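Local atomic coordinates of cyclopropane mycolic acid synthase 1 (Mycobacterium tuberculosis, PDB entry 1KPH), a protein that catalyses the S-adenosylmethionine-dependent conversion of a double bond into a cyclopropane ring at the distal position of alpha mycolic acids, yielding lipids that influence cell-envelope permeability. Residues A[211-214]-A[215-218]; A[78-81]-A[82-86]; A[253-256]-A[257-260]. All blocks are in the same frame, centred on the assembly; numbering follows the deposited sequence.

Contact 1. Residues A[211-214]-A[215-218]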
# COMPACT_ATOMS: atom_id res chain seq x y z
N VAL A 211 15.55 -2.53 -1.19
CA VAL A 211 14.78 -2.95 -0.02
C VAL A 211 15.61 -3.96 0.77
O VAL A 211 15.68 -3.91 1.99
CB VAL A 211 13.44 -3.60 -0.43
CG1 VAL A 211 12.73 -4.16 0.79
CG2 VAL A 211 12.57 -2.58 -1.13
N GLN A 212 16.23 -4.89 0.05
CA GLN A 212 17.07 -5.91 0.67
C GLN A 212 18.23 -5.26 1.44
O GLN A 212 18.61 -5.73 2.51
CB GLN A 212 17.62 -6.85 -0.42
CG GLN A 212 16.56 -7.73 -1.06
CD GLN A 212 16.32 -9.01 -0.30
OE1 GLN A 212 16.47 -9.05 0.92
NE2 GLN A 212 15.94 -10.07 -1.01
N GLU A 213 18.77 -4.18 0.89
CA GLU A 213 19.88 -3.46 1.51
C GLU A 213 19.50 -2.74 2.80
O GLU A 213 20.15 -2.92 3.83
CB GLU A 213 20.48 -2.47 0.51
CG GLU A 213 21.44 -1.43 1.09
CD GLU A 213 22.58 -2.05 1.89
OE1 GLU A 213 23.05 -3.15 1.52
OE2 GLU A 213 23.02 -1.42 2.88
N CYS A 214 18.45 -1.93 2.74
CA CYS A 214 18.01 -1.18 3.91
C CYS A 214 17.53 -2.10 5.02
O CYS A 214 17.61 -1.75 6.20
CB CYS A 214 16.90 -0.20 3.51
SG CYS A 214 17.44 1.05 2.32
N ALA A 215 17.03 -3.28 4.65
CA ALA A 215 16.56 -4.24 5.63
C ALA A 215 17.74 -4.87 6.35
O ALA A 215 17.83 -4.85 7.58
CB ALA A 215 15.74 -5.33 4.95
N SER A 216 18.66 -5.43 5.57
CA SER A 216 19.85 -6.06 6.12
C SER A 216 20.70 -5.09 6.94
O SER A 216 21.14 -5.41 8.04
CB SER A 216 20.67 -6.67 4.98
OG SER A 216 20.85 -5.74 3.93
N ALA A 217 20.93 -3.90 6.39
CA ALA A 217 21.74 -2.89 7.06
C ALA A 217 21.15 -2.46 8.41
O ALA A 217 21.86 -1.93 9.27
CB ALA A 217 21.89 -1.67 6.16
N ASN A 218 19.85 -2.70 8.60
CA ASN A 218 19.21 -2.32 9.84
C ASN A 218 18.89 -3.50 10.75
O ASN A 218 18.07 -3.39 11.66
CB ASN A 218 17.95 -1.51 9.54
CG ASN A 218 18.26 -0.07 9.17
OD1 ASN A 218 18.72 0.71 10.00
ND2 ASN A 218 18.03 0.28 7.91

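Contact 2. Residues A[78-81]-A[82-86]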
# COMPACT_ATOMS: atom_id res chain seq x y z
N THR A 78 -7.38 -3.59 6.54
CA THR A 78 -6.41 -4.52 7.11
C THR A 78 -6.47 -4.54 8.63
O THR A 78 -6.47 -5.62 9.24
CB THR A 78 -4.99 -4.19 6.62
OG1 THR A 78 -4.90 -4.46 5.22
CG2 THR A 78 -3.94 -5.03 7.35
N MET A 79 -6.54 -3.36 9.24
CA MET A 79 -6.62 -3.21 10.69
C MET A 79 -7.83 -3.95 11.26
O MET A 79 -7.71 -4.70 12.24
CB MET A 79 -6.76 -1.74 11.09
CG MET A 79 -5.53 -0.86 10.94
SD MET A 79 -6.00 0.89 11.14
CE MET A 79 -6.19 0.98 12.94
N MET A 80 -8.99 -3.72 10.67
CA MET A 80 -10.22 -4.34 11.15
C MET A 80 -10.23 -5.85 10.93
O MET A 80 -10.81 -6.58 11.73
CB MET A 80 -11.43 -3.69 10.49
CG MET A 80 -11.55 -2.18 10.73
SD MET A 80 -11.28 -1.67 12.44
CE MET A 80 -12.79 -2.25 13.23
N ARG A 81 -9.60 -6.31 9.86
CA ARG A 81 -9.52 -7.74 9.57
C ARG A 81 -8.63 -8.38 10.64
O ARG A 81 -8.92 -9.46 11.16
CB ARG A 81 -8.90 -7.97 8.19
CG ARG A 81 -8.60 -9.43 7.83
CD ARG A 81 -9.86 -10.22 7.62
NE ARG A 81 -9.63 -11.56 7.07
CZ ARG A 81 -10.61 -12.41 6.77
NH1 ARG A 81 -11.87 -12.05 6.97
NH2 ARG A 81 -10.34 -13.61 6.29
N ALA A 82 -7.54 -7.69 10.98
CA ALA A 82 -6.62 -8.18 12.00
C ALA A 82 -7.38 -8.34 13.31
O ALA A 82 -7.24 -9.35 14.00
CB ALA A 82 -5.47 -7.19 12.18
N VAL A 83 -8.20 -7.35 13.65
CA VAL A 83 -8.99 -7.40 14.88
C VAL A 83 -10.03 -8.53 14.85
O VAL A 83 -10.04 -9.42 15.70
CB VAL A 83 -9.76 -6.08 15.11
CG1 VAL A 83 -10.74 -6.23 16.27
CG2 VAL A 83 -8.78 -4.96 15.39
N GLU A 84 -10.89 -8.49 13.84
CA GLU A 84 -11.98 -9.44 13.68
C GLU A 84 -11.63 -10.90 13.39
O GLU A 84 -12.28 -11.81 13.92
CB GLU A 84 -12.95 -8.90 12.63
CG GLU A 84 -13.73 -7.67 13.10
CD GLU A 84 -14.02 -6.68 11.98
OE1 GLU A 84 -14.36 -7.11 10.86
OE2 GLU A 84 -13.92 -5.45 12.23
N LYS A 85 -10.63 -11.14 12.55
CA LYS A 85 -10.27 -12.52 12.21
C LYS A 85 -9.09 -13.08 13.00
O LYS A 85 -8.98 -14.29 13.18
CB LYS A 85 -9.96 -12.64 10.72
CG LYS A 85 -9.84 -14.08 10.21
CD LYS A 85 -11.21 -14.77 10.19
CE LYS A 85 -11.12 -16.18 9.63
NZ LYS A 85 -12.45 -16.86 9.60
N TYR A 86 -8.22 -12.20 13.48
CA TYR A 86 -7.05 -12.66 14.22
C TYR A 86 -7.02 -12.29 15.70
O TYR A 86 -6.15 -12.75 16.44
CB TYR A 86 -5.78 -12.17 13.52
CG TYR A 86 -5.66 -12.70 12.11
CD1 TYR A 86 -6.31 -12.07 11.05
CD2 TYR A 86 -4.93 -13.85 11.83
CE1 TYR A 86 -6.24 -12.57 9.75
CE2 TYR A 86 -4.85 -14.37 10.54
CZ TYR A 86 -5.51 -13.73 9.50
OH TYR A 86 -5.44 -14.24 8.22

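Contact 3. Residues A[253-256]-A[257-260]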
# COMPACT_ATOMS: atom_id res chain seq x y z
N LEU A 253 -18.87 14.46 -8.77
CA LEU A 253 -18.12 14.65 -7.52
C LEU A 253 -16.87 15.49 -7.70
O LEU A 253 -16.49 16.24 -6.80
CB LEU A 253 -17.74 13.29 -6.92
CG LEU A 253 -18.83 12.50 -6.20
CD1 LEU A 253 -19.32 13.28 -4.99
CD2 LEU A 253 -19.98 12.22 -7.15
N GLN A 254 -16.24 15.37 -8.86
CA GLN A 254 -15.02 16.13 -9.16
C GLN A 254 -15.18 16.88 -10.47
O GLN A 254 -15.97 17.82 -10.57
CB GLN A 254 -13.82 15.18 -9.25
CG GLN A 254 -13.45 14.49 -7.94
CD GLN A 254 -12.81 15.44 -6.94
OE1 GLN A 254 -11.81 16.09 -7.23
NE2 GLN A 254 -13.38 15.50 -5.74
N SER A 255 -14.43 16.45 -11.48
CA SER A 255 -14.48 17.06 -12.81
C SER A 255 -14.01 16.02 -13.81
O SER A 255 -13.33 15.06 -13.45
CB SER A 255 -13.55 18.28 -12.87
OG SER A 255 -12.22 17.93 -12.55
N GLU A 256 -14.38 16.19 -15.08
CA GLU A 256 -13.98 15.22 -16.09
C GLU A 256 -12.47 15.26 -16.25
O GLU A 256 -11.87 14.35 -16.82
CB GLU A 256 -14.65 15.51 -17.43
CG GLU A 256 -13.99 16.60 -18.24
CD GLU A 256 -14.52 16.65 -19.66
OE1 GLU A 256 -13.96 17.40 -20.48
OE2 GLU A 256 -15.50 15.94 -19.95
N GLU A 257 -11.85 16.32 -15.75
CA GLU A 257 -10.40 16.46 -15.83
C GLU A 257 -9.77 15.45 -14.87
O GLU A 257 -8.77 14.81 -15.19
CB GLU A 257 -9.99 17.89 -15.45
CG GLU A 257 -8.53 18.22 -15.75
CD GLU A 257 -7.72 18.51 -14.50
OE1 GLU A 257 -7.56 17.59 -13.67
OE2 GLU A 257 -7.24 19.65 -14.36
N VAL A 258 -10.37 15.32 -13.68
CA VAL A 258 -9.89 14.38 -12.68
C VAL A 258 -10.16 12.96 -13.14
O VAL A 258 -9.33 12.07 -12.96
CB VAL A 258 -10.59 14.60 -11.32
CG1 VAL A 258 -10.22 13.48 -10.35
CG2 VAL A 258 -10.18 15.94 -10.74
N TYR A 259 -11.33 12.75 -13.74
CA TYR A 259 -11.71 11.43 -14.25
C TYR A 259 -10.70 10.95 -15.29
O TYR A 259 -10.13 9.86 -15.16
CB TYR A 259 -13.10 11.49 -14.88
CG TYR A 259 -13.44 10.25 -15.69
CD1 TYR A 259 -13.79 9.06 -15.06
CD2 TYR A 259 -13.37 10.27 -17.08
CE1 TYR A 259 -14.06 7.91 -15.81
CE2 TYR A 259 -13.62 9.14 -17.83
CZ TYR A 259 -13.97 7.96 -17.19
OH TYR A 259 -14.20 6.83 -17.94
N GLU A 260 -10.48 11.77 -16.31
CA GLU A 260 -9.54 11.45 -17.39
C GLU A 260 -8.16 11.12 -16.85
O GLU A 260 -7.51 10.19 -17.30
CB GLU A 260 -9.42 12.63 -18.36
CG GLU A 260 -10.68 12.93 -19.15
CD GLU A 260 -11.15 11.74 -19.96
OE1 GLU A 260 -10.34 11.18 -20.73
OE2 GLU A 260 -12.34 11.37 -19.84

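Contact 1. Residues A[211-214]-A[215-218]
The carboxamide of N218 reaches back to the carbonyl of C214, with ND2 2.7 Å from C214 O. The donor lies in the carbonyl plane and the bond is fairly straight, 159° at the hydrogen. The backbone N of N218 bonds A215 O at 3.1 Å and only weakly C214 O, which leaves ND2 as the stronger donor to the C214 carbonyl. CG of N218 sits beside its own backbone N (chi1 -78°), which folds the amide back over the last turn; ND2 also donates to D148 OD2. This is the C-terminal turn of helix 208-217, which leads into the edge strand 221-227 of a Rossmann-like methyltransferase sheet. One residue earlier along the helix, A217 N bonds E213 O at 2.8 Å. S216 OG lies 2.7 Å from Q212 O and 2.9 Å from E213 O, a short hydroxyl well suited to folding back on its own helix, with one proton for two carbonyls. Q212 O also accepts from S216 N. The small A215 suits the buried face against V222 and F220, while C214 packs on Y147 and F151 of helix 147-157. On the solvent side, E213 OE2 approaches A217 CB at 3.5 Å.

Contact 2. Residues A[78-81]-A[82-86]
One face of the R81 guanidinium is covered by the aliphatic part of K85, whose CG stands 3.8 Å above the plane, over its centre. The ring of Y86 approaches the same guanidinium obliquely, and R81 O lies in the plane of that ring at its edge, 3.7 Å from CD1. These groups ride on helix 77-86, the crossover helix between parallel strands 67-71 and 89-93 in the beta-alpha-beta unit of the Rossmann-like methyltransferase fold. R81 and K85 are one turn apart and run side by side in the same direction. In both, CG is anti to the backbone N (chi1 173° in R81), and the bend at chi2 in K85 lays its CB and CG along the R81 guanidinium, while K85 NZ remains 5.1 Å from R81 NH2. The guanidinium finds its opposite charge on helix 45-57, where NH2 forms a salt bridge to D54, and Y86 OH bonds the other carboxylate oxygen of D54; arginine and tyrosine are both long enough to span the gap between the helices.

The side facing the sheet is largely apolar: A82, small enough to fit there, lies close against L68 and V90, V83 also packs on V90, and M79 packs on V90 and on C73, a residue of the S-adenosylmethionine site by similarity. T78 contacts D70, close to the bound S-adenosylhomocysteine. Along the backbone, bonds such as A82 N to T78 O keep the helix regular. On the outer side M80 is bent at chi2 and chi3, which curls its thioether end round toward E84, and the methyl CE comes to 3.5 Å from E84 OE2.

Contact 3. Residues A[253-256]-A[257-260]
S255 OG and V258 CG2 meet at 3.4 Å where the chain turns into helix 256-275. S255 is the N-cap: its OG stands between backbone N and carbonyl carbon (chi1 58°), the rotamer that points the hydroxyl at the first helical turn, where it accepts a weak, 3.4 Å bond from V258 N. Serine suits the place because its oxygen is only one bond beyond CB. Its carbonyl does more of the work, for Y259 N bonds S255 O at 3.1 Å with the donor in the carbonyl plane, and V258 N adds a weak, bent bond. Q254, the first residue to leave helix 247-253, crosses V258 with its CB 3.9 Å from V258 CB; the chain then bends at chi2, placing OE1 near V258 CG2. Branched V258 has its other methyl, CG1, anti to N, beside Q254 CB and CG, and packs on L18 and F22. Y259, its CG also anti to N, carries its ring toward L243 and A250. E260 has CG beside its own backbone N (chi1 -67°), which brings CG to 3.0 Å from E256 O, the acceptor of E260 N. The carboxylates of E256 and E257, in the first turn, would be expected to suit the positive end of the helix dipole, a gain perhaps partly offset by like charge where E256 OE2 lies 5.6 Å from E260 OE2.

All three contacts are local, each along one helix or round its start, and none touches another: contacts 1 and 2 have centres 28 Å apart, and contacts 1 and 3 sit on opposite sides of the chain's centre. Contact 2 is the most buried, a crossover helix joining two neighbouring parallel strands, with T78 near the bound S-adenosylhomocysteine and its arginine paired to an acid of the adjacent helix 45-57. Contact 1 covers the edge of the same sheet, and polar side chains close its helix end. Contact 3 belongs to the helical part away from the sheet and handles the opposite end of a helix. In contact 1 the N218 amide donates to a backbone oxygen, whereas in contact 3 S255 OG weakly accepts from a backbone N-H.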